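Phenolic acid decarboxylase (Sedimentibacter hydroxybenzoicus, PDB 7AE5) catalyses the reversible, non-oxidative decarboxylation of 4-hydroxybenzoate and 3,4-dihydroxybenzoate under anaerobic conditions, as a UbiD-family enzyme that uses prenylated FMN and manganese. Local coordinates at residues K115-D120 / H299-I304; V260-I265 / I294-H299. All blocks are in the same frame, centred on the assembly; numbering follows the deposited sequence.

Interaction 1 (K115-D120 / H299-I304); sequences KENVID and HRTNPI
N117 lays its CB over one face of the H299 imidazole, 3.6 Å from the ring centroid and 24° off the ring normal, which meets the geometry of a CH-pi contact. The carbon is displaced toward the CE1-NE2 rim, and the N117 amide plane is turned 27° from the ring. H299 reaches this place because its CG sits between the backbone N and the carbonyl carbon (chi1 69°). In the backbone, N117 and H299 form an antiparallel hydrogen-bonded pair: N117 N to H299 O and H299 N to N117 O both measure 2.9 Å.

Beyond this pair the chain leaves the strand of H299, and T301 crosses E116 and N117 at about a right angle to each. E116, extended beyond CG, brings OE2 to T301 N at 2.9 Å, the N-H meeting the carboxylate oxygen nearly along its C-O axis. T301 OG1 stands 3.2 Å from E116 OE2 and 3.1 Å from N117 OD1. R300 sends its guanidinium to D7, in a salt bridge outside this pairing. Where the strand of H299 ends in the Rift-related domain, the contact thus passes from backbone pairing to polar side chains near the surface, where a carboxylate and an amide oxygen both lie within reach of one hydroxyl.

Interaction 2 (V260-I265 / I294-H299); sequences VLEGHI and IDRITH
E262 O accepts two backbone N-H groups, from D295 at 2.8 Å and from R296 at 3.0 Å, the mark of a classic beta bulge, in which two residues of one strand stand opposite a single residue of the other. The bulge interrupts an antiparallel ladder in the sheet of the UbiD Rift-related domain, shifting the register by one between E262-R296 and G263-I294. G263 and I294 come close there, with 4.1 Å between G263 CA and I294 CA.

On one face, L261 lies beside I297, pointing the same way, with L261 CD2 3.5 Å from I297 CG1; L261 CD1 also meets I294 CD1. The other face carries V260 next to T298, whose hydroxyl bonds to C114 O, and E262, whose carboxylate takes the backbone N-H groups of D246 and L247. R296 turns its guanidinium to D246 in a salt bridge.

At the bulge D295 crosses H264 at about a right angle, the carboxylate 20° from the imidazole plane. An alanine in place of D295 would probably leave H264 ND1 without its carboxylate acceptor and the ring freer to turn. H264 ND1 bonds to the syn lone pair of D295 OD2 at 2.7 Å, the oxygen lying 23° out of the imidazole plane.

In the fold
Strand 287-299 is common to the two contacts, and H299 belongs to both. Interaction 2 is a buried pairing with strand 259-265, whereas interaction 1 is a surface contact in which the short strand 117-119 joins the same sheet. A probable hydrogen bond from I119 N to I297 O (2.8 Å) continues this second pairing beyond interaction 1. Their chemistry follows their place: interaction 2 runs through four bridges and buries 518 Å² between its segments, with aliphatic packing on one face, while interaction 1 has one bridge between its own segments, buries 325 Å² and relies on polar side chains past the strand end. Apart from the shared H299, interaction 2 falls in the chain between the segments of interaction 1.

Interaction 1 (K115-D120 / H299-I304)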
loop_
_atom_site.group_PDB
_atom_site.type_symbol
_atom_site.label_atom_id
_atom_site.label_comp_id
_atom_site.label_asym_id
_atom_site.label_seq_id
_atom_site.Cartn_x
_atom_site.Cartn_y
_atom_site.Cartn_z
ATOM N N LYS C 115 0.188 -61.972 -13.561
ATOM C CA LYS C 115 0.865 -62.837 -14.518
ATOM C C LYS C 115 -0.024 -63.993 -14.968
ATOM O O LYS C 115 0.475 -65.049 -15.365
ATOM C CB LYS C 115 2.168 -63.367 -13.920
ATOM C CG LYS C 115 3.194 -62.289 -13.598
ATOM C CD LYS C 115 3.596 -61.508 -14.838
ATOM C CE LYS C 115 4.666 -60.472 -14.517
ATOM N NZ LYS C 115 6.033 -61.064 -14.513
ATOM N N GLU C 116 -1.346 -63.810 -14.913
ATOM C CA GLU C 116 -2.263 -64.885 -15.284
ATOM C C GLU C 116 -2.360 -65.041 -16.799
ATOM O O GLU C 116 -2.186 -66.144 -17.328
ATOM C CB GLU C 116 -3.646 -64.632 -14.680
ATOM C CG GLU C 116 -3.730 -64.896 -13.184
ATOM C CD GLU C 116 -5.120 -64.659 -12.622
ATOM O OE1 GLU C 116 -5.398 -65.129 -11.497
ATOM O OE2 GLU C 116 -5.932 -63.994 -13.301
ATOM N N ASN C 117 -2.644 -63.953 -17.509
ATOM C CA ASN C 117 -2.754 -63.968 -18.961
ATOM C C ASN C 117 -1.635 -63.137 -19.571
ATOM O O ASN C 117 -1.286 -62.072 -19.052
ATOM C CB ASN C 117 -4.114 -63.435 -19.416
ATOM C CG ASN C 117 -5.272 -64.193 -18.802
ATOM O OD1 ASN C 117 -5.334 -64.378 -17.586
ATOM N ND2 ASN C 117 -6.198 -64.640 -19.642
ATOM N N VAL C 118 -1.076 -63.628 -20.676
ATOM C CA VAL C 118 0.090 -63.022 -21.308
ATOM C C VAL C 118 -0.216 -62.769 -22.778
ATOM O O VAL C 118 -0.683 -63.669 -23.485
ATOM C CB VAL C 118 1.340 -63.911 -21.167
ATOM C CG1 VAL C 118 2.534 -63.252 -21.833
ATOM C CG2 VAL C 118 1.631 -64.196 -19.699
ATOM N N ILE C 119 0.056 -61.548 -23.235
ATOM C CA ILE C 119 -0.044 -61.174 -24.641
ATOM C C ILE C 119 1.350 -60.760 -25.091
ATOM O O ILE C 119 1.883 -59.744 -24.625
ATOM C CB ILE C 119 -1.057 -60.045 -24.873
ATOM C CG1 ILE C 119 -2.484 -60.547 -24.639
ATOM C CG2 ILE C 119 -0.907 -59.475 -26.280
ATOM C CD1 ILE C 119 -3.545 -59.770 -25.398
ATOM N N ASP C 120 1.949 -61.545 -25.989
ATOM C CA ASP C 120 3.279 -61.249 -26.498
ATOM C C ASP C 120 3.315 -60.951 -27.991
ATOM O O ASP C 120 4.370 -60.550 -28.495
ATOM C CB ASP C 120 4.244 -62.408 -26.195
ATOM C CG ASP C 120 4.003 -63.618 -27.077
ATOM O OD1 ASP C 120 2.829 -63.894 -27.408
ATOM O OD2 ASP C 120 4.989 -64.293 -27.440
ATOM N N HIS C 299 -1.846 -59.548 -17.681
ATOM C CA HIS C 299 -3.055 -59.065 -17.029
ATOM C C HIS C 299 -3.788 -60.211 -16.346
ATOM O O HIS C 299 -3.659 -61.376 -16.735
ATOM C CB HIS C 299 -3.982 -58.366 -18.030
ATOM C CG HIS C 299 -4.608 -59.291 -19.028
ATOM N ND1 HIS C 299 -5.753 -60.011 -18.762
ATOM C CD2 HIS C 299 -4.247 -59.613 -20.293
ATOM C CE1 HIS C 299 -6.074 -60.733 -19.821
ATOM N NE2 HIS C 299 -5.175 -60.511 -20.763
ATOM N N ARG C 300 -4.560 -59.858 -15.321
ATOM C CA ARG C 300 -5.423 -60.811 -14.644
ATOM C C ARG C 300 -6.589 -61.197 -15.552
ATOM O O ARG C 300 -6.863 -60.552 -16.565
ATOM C CB ARG C 300 -5.945 -60.220 -13.335
ATOM C CG ARG C 300 -4.876 -59.564 -12.477
ATOM C CD ARG C 300 -5.460 -58.994 -11.197
ATOM N NE ARG C 300 -6.321 -59.951 -10.514
ATOM C CZ ARG C 300 -6.593 -59.920 -9.217
ATOM N NH1 ARG C 300 -6.080 -58.993 -8.425
ATOM N NH2 ARG C 300 -7.402 -60.841 -8.701
ATOM N N THR C 301 -7.280 -62.270 -15.179
ATOM C CA THR C 301 -8.433 -62.712 -15.952
ATOM C C THR C 301 -9.604 -61.762 -15.731
ATOM O O THR C 301 -9.956 -61.448 -14.590
ATOM C CB THR C 301 -8.820 -64.137 -15.564
ATOM O OG1 THR C 301 -7.687 -65.000 -15.728
ATOM C CG2 THR C 301 -9.959 -64.636 -16.441
ATOM N N ASN C 302 -10.212 -61.318 -16.828
ATOM C CA ASN C 302 -11.239 -60.282 -16.810
ATOM C C ASN C 302 -10.742 -59.028 -16.083
ATOM O O ASN C 302 -11.300 -58.638 -15.056
ATOM C CB ASN C 302 -12.527 -60.797 -16.182
ATOM C CG ASN C 302 -13.340 -61.662 -17.134
ATOM O OD1 ASN C 302 -14.429 -61.278 -17.564
ATOM N ND2 ASN C 302 -12.815 -62.836 -17.467
ATOM N N PRO C 303 -9.696 -58.376 -16.596
ATOM C CA PRO C 303 -9.139 -57.216 -15.896
ATOM C C PRO C 303 -10.105 -56.045 -15.880
ATOM O O PRO C 303 -11.009 -55.925 -16.710
ATOM C CB PRO C 303 -7.880 -56.877 -16.701
ATOM C CG PRO C 303 -8.128 -57.443 -18.043
ATOM C CD PRO C 303 -8.968 -58.665 -17.842
ATOM N N ILE C 304 -9.881 -55.163 -14.911
ATOM C CA ILE C 304 -10.724 -54.001 -14.673
ATOM C C ILE C 304 -9.895 -52.754 -14.950
ATOM O O ILE C 304 -8.869 -52.525 -14.298
ATOM C CB ILE C 304 -11.277 -53.990 -13.241
ATOM C CG1 ILE C 304 -12.249 -55.155 -13.045
ATOM C CG2 ILE C 304 -11.955 -52.668 -12.953
ATOM C CD1 ILE C 304 -12.505 -55.510 -11.595
#

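Interaction 2 (V260-I265 / I294-H299)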
loop_
_atom_site.group_PDB
_atom_site.type_symbol
_atom_site.label_atom_id
_atom_site.label_comp_id
_atom_site.label_asym_id
_atom_site.label_seq_id
_atom_site.Cartn_x
_atom_site.Cartn_y
_atom_site.Cartn_z
ATOM N N VAL C 260 -0.567 -55.024 -16.674
ATOM C CA VAL C 260 0.820 -54.572 -16.674
ATOM C C VAL C 260 1.262 -54.398 -18.120
ATOM O O VAL C 260 1.124 -55.320 -18.931
ATOM C CB VAL C 260 1.754 -55.553 -15.939
ATOM C CG1 VAL C 260 3.186 -55.041 -15.968
ATOM C CG2 VAL C 260 1.289 -55.762 -14.505
ATOM N N LEU C 261 1.786 -53.220 -18.442
ATOM C CA LEU C 261 2.249 -52.896 -19.789
ATOM C C LEU C 261 3.769 -52.785 -19.752
ATOM O O LEU C 261 4.315 -51.774 -19.301
ATOM C CB LEU C 261 1.614 -51.603 -20.292
ATOM C CG LEU C 261 0.091 -51.501 -20.229
ATOM C CD1 LEU C 261 -0.385 -50.238 -20.924
ATOM C CD2 LEU C 261 -0.543 -52.725 -20.858
ATOM N N GLU C 262 4.449 -53.823 -20.228
ATOM C CA GLU C 262 5.901 -53.816 -20.304
ATOM C C GLU C 262 6.335 -53.304 -21.671
ATOM O O GLU C 262 5.867 -53.793 -22.703
ATOM C CB GLU C 262 6.463 -55.214 -20.046
ATOM C CG GLU C 262 6.049 -55.791 -18.703
ATOM C CD GLU C 262 6.607 -57.178 -18.462
ATOM O OE1 GLU C 262 7.599 -57.546 -19.128
ATOM O OE2 GLU C 262 6.056 -57.899 -17.604
ATOM N N GLY C 263 7.217 -52.315 -21.671
ATOM C CA GLY C 263 7.663 -51.736 -22.915
ATOM C C GLY C 263 8.896 -50.886 -22.727
ATOM O O GLY C 263 9.630 -51.035 -21.749
ATOM N N HIS C 264 9.113 -49.979 -23.678
ATOM C CA HIS C 264 10.306 -49.148 -23.661
ATOM C C HIS C 264 10.031 -47.823 -24.353
ATOM O O HIS C 264 9.246 -47.750 -25.302
ATOM C CB HIS C 264 11.488 -49.846 -24.345
ATOM C CG HIS C 264 11.275 -50.105 -25.805
ATOM N ND1 HIS C 264 10.846 -51.321 -26.290
ATOM C CD2 HIS C 264 11.433 -49.304 -26.886
ATOM C CE1 HIS C 264 10.750 -51.261 -27.607
ATOM N NE2 HIS C 264 11.100 -50.047 -27.993
ATOM N N ILE C 265 10.698 -46.775 -23.869
ATOM C CA ILE C 265 10.711 -45.506 -24.582
ATOM C C ILE C 265 11.499 -45.673 -25.874
ATOM O O ILE C 265 12.626 -46.186 -25.873
ATOM C CB ILE C 265 11.310 -44.397 -23.706
ATOM C CG1 ILE C 265 10.682 -44.420 -22.310
ATOM C CG2 ILE C 265 11.123 -43.040 -24.370
ATOM C CD1 ILE C 265 10.880 -43.138 -21.530
ATOM N N ILE C 294 4.971 -50.845 -26.603
ATOM C CA ILE C 294 4.514 -51.815 -25.615
ATOM C C ILE C 294 4.890 -53.197 -26.133
ATOM O O ILE C 294 4.335 -53.671 -27.130
ATOM C CB ILE C 294 3.008 -51.680 -25.354
ATOM C CG1 ILE C 294 2.761 -50.493 -24.422
ATOM C CG2 ILE C 294 2.449 -52.953 -24.735
ATOM C CD1 ILE C 294 1.309 -50.180 -24.200
ATOM N N ASP C 295 5.856 -53.833 -25.468
ATOM C CA ASP C 295 6.414 -55.098 -25.931
ATOM C C ASP C 295 5.668 -56.314 -25.397
ATOM O O ASP C 295 5.670 -57.364 -26.050
ATOM C CB ASP C 295 7.890 -55.200 -25.536
ATOM C CG ASP C 295 8.729 -54.076 -26.112
ATOM O OD1 ASP C 295 8.899 -54.033 -27.349
ATOM O OD2 ASP C 295 9.220 -53.237 -25.328
ATOM N N ARG C 296 5.030 -56.203 -24.234
ATOM C CA ARG C 296 4.279 -57.320 -23.680
ATOM C C ARG C 296 3.226 -56.794 -22.716
ATOM O O ARG C 296 3.443 -55.797 -22.022
ATOM C CB ARG C 296 5.197 -58.321 -22.968
ATOM C CG ARG C 296 4.475 -59.555 -22.446
ATOM C CD ARG C 296 5.329 -60.329 -21.460
ATOM N NE ARG C 296 6.358 -61.116 -22.130
ATOM C CZ ARG C 296 6.531 -62.421 -21.963
ATOM N NH1 ARG C 296 5.760 -63.121 -21.147
ATOM N NH2 ARG C 296 7.505 -63.036 -22.626
ATOM N N ILE C 297 2.084 -57.478 -22.688
ATOM C CA ILE C 297 1.000 -57.189 -21.758
ATOM C C ILE C 297 0.771 -58.423 -20.898
ATOM O O ILE C 297 0.623 -59.532 -21.424
ATOM C CB ILE C 297 -0.297 -56.796 -22.490
ATOM C CG1 ILE C 297 -0.157 -55.413 -23.124
ATOM C CG2 ILE C 297 -1.483 -56.825 -21.533
ATOM C CD1 ILE C 297 -1.315 -55.041 -24.024
ATOM N N THR C 298 0.755 -58.233 -19.580
ATOM C CA THR C 298 0.375 -59.272 -18.631
ATOM C C THR C 298 -0.785 -58.752 -17.794
ATOM O O THR C 298 -0.716 -57.640 -17.261
ATOM C CB THR C 298 1.548 -59.669 -17.728
ATOM O OG1 THR C 298 1.632 -58.762 -16.622
ATOM C CG2 THR C 298 2.859 -59.641 -18.502
ATOM N N HIS C 299 -1.846 -59.548 -17.681
ATOM C CA HIS C 299 -3.055 -59.065 -17.029
ATOM C C HIS C 299 -3.788 -60.211 -16.346
ATOM O O HIS C 299 -3.659 -61.376 -16.735
ATOM C CB HIS C 299 -3.982 -58.366 -18.030
ATOM C CG HIS C 299 -4.608 -59.291 -19.028
ATOM N ND1 HIS C 299 -5.753 -60.011 -18.762
ATOM C CD2 HIS C 299 -4.247 -59.613 -20.293
ATOM C CE1 HIS C 299 -6.074 -60.733 -19.821
ATOM N NE2 HIS C 299 -5.175 -60.511 -20.763
#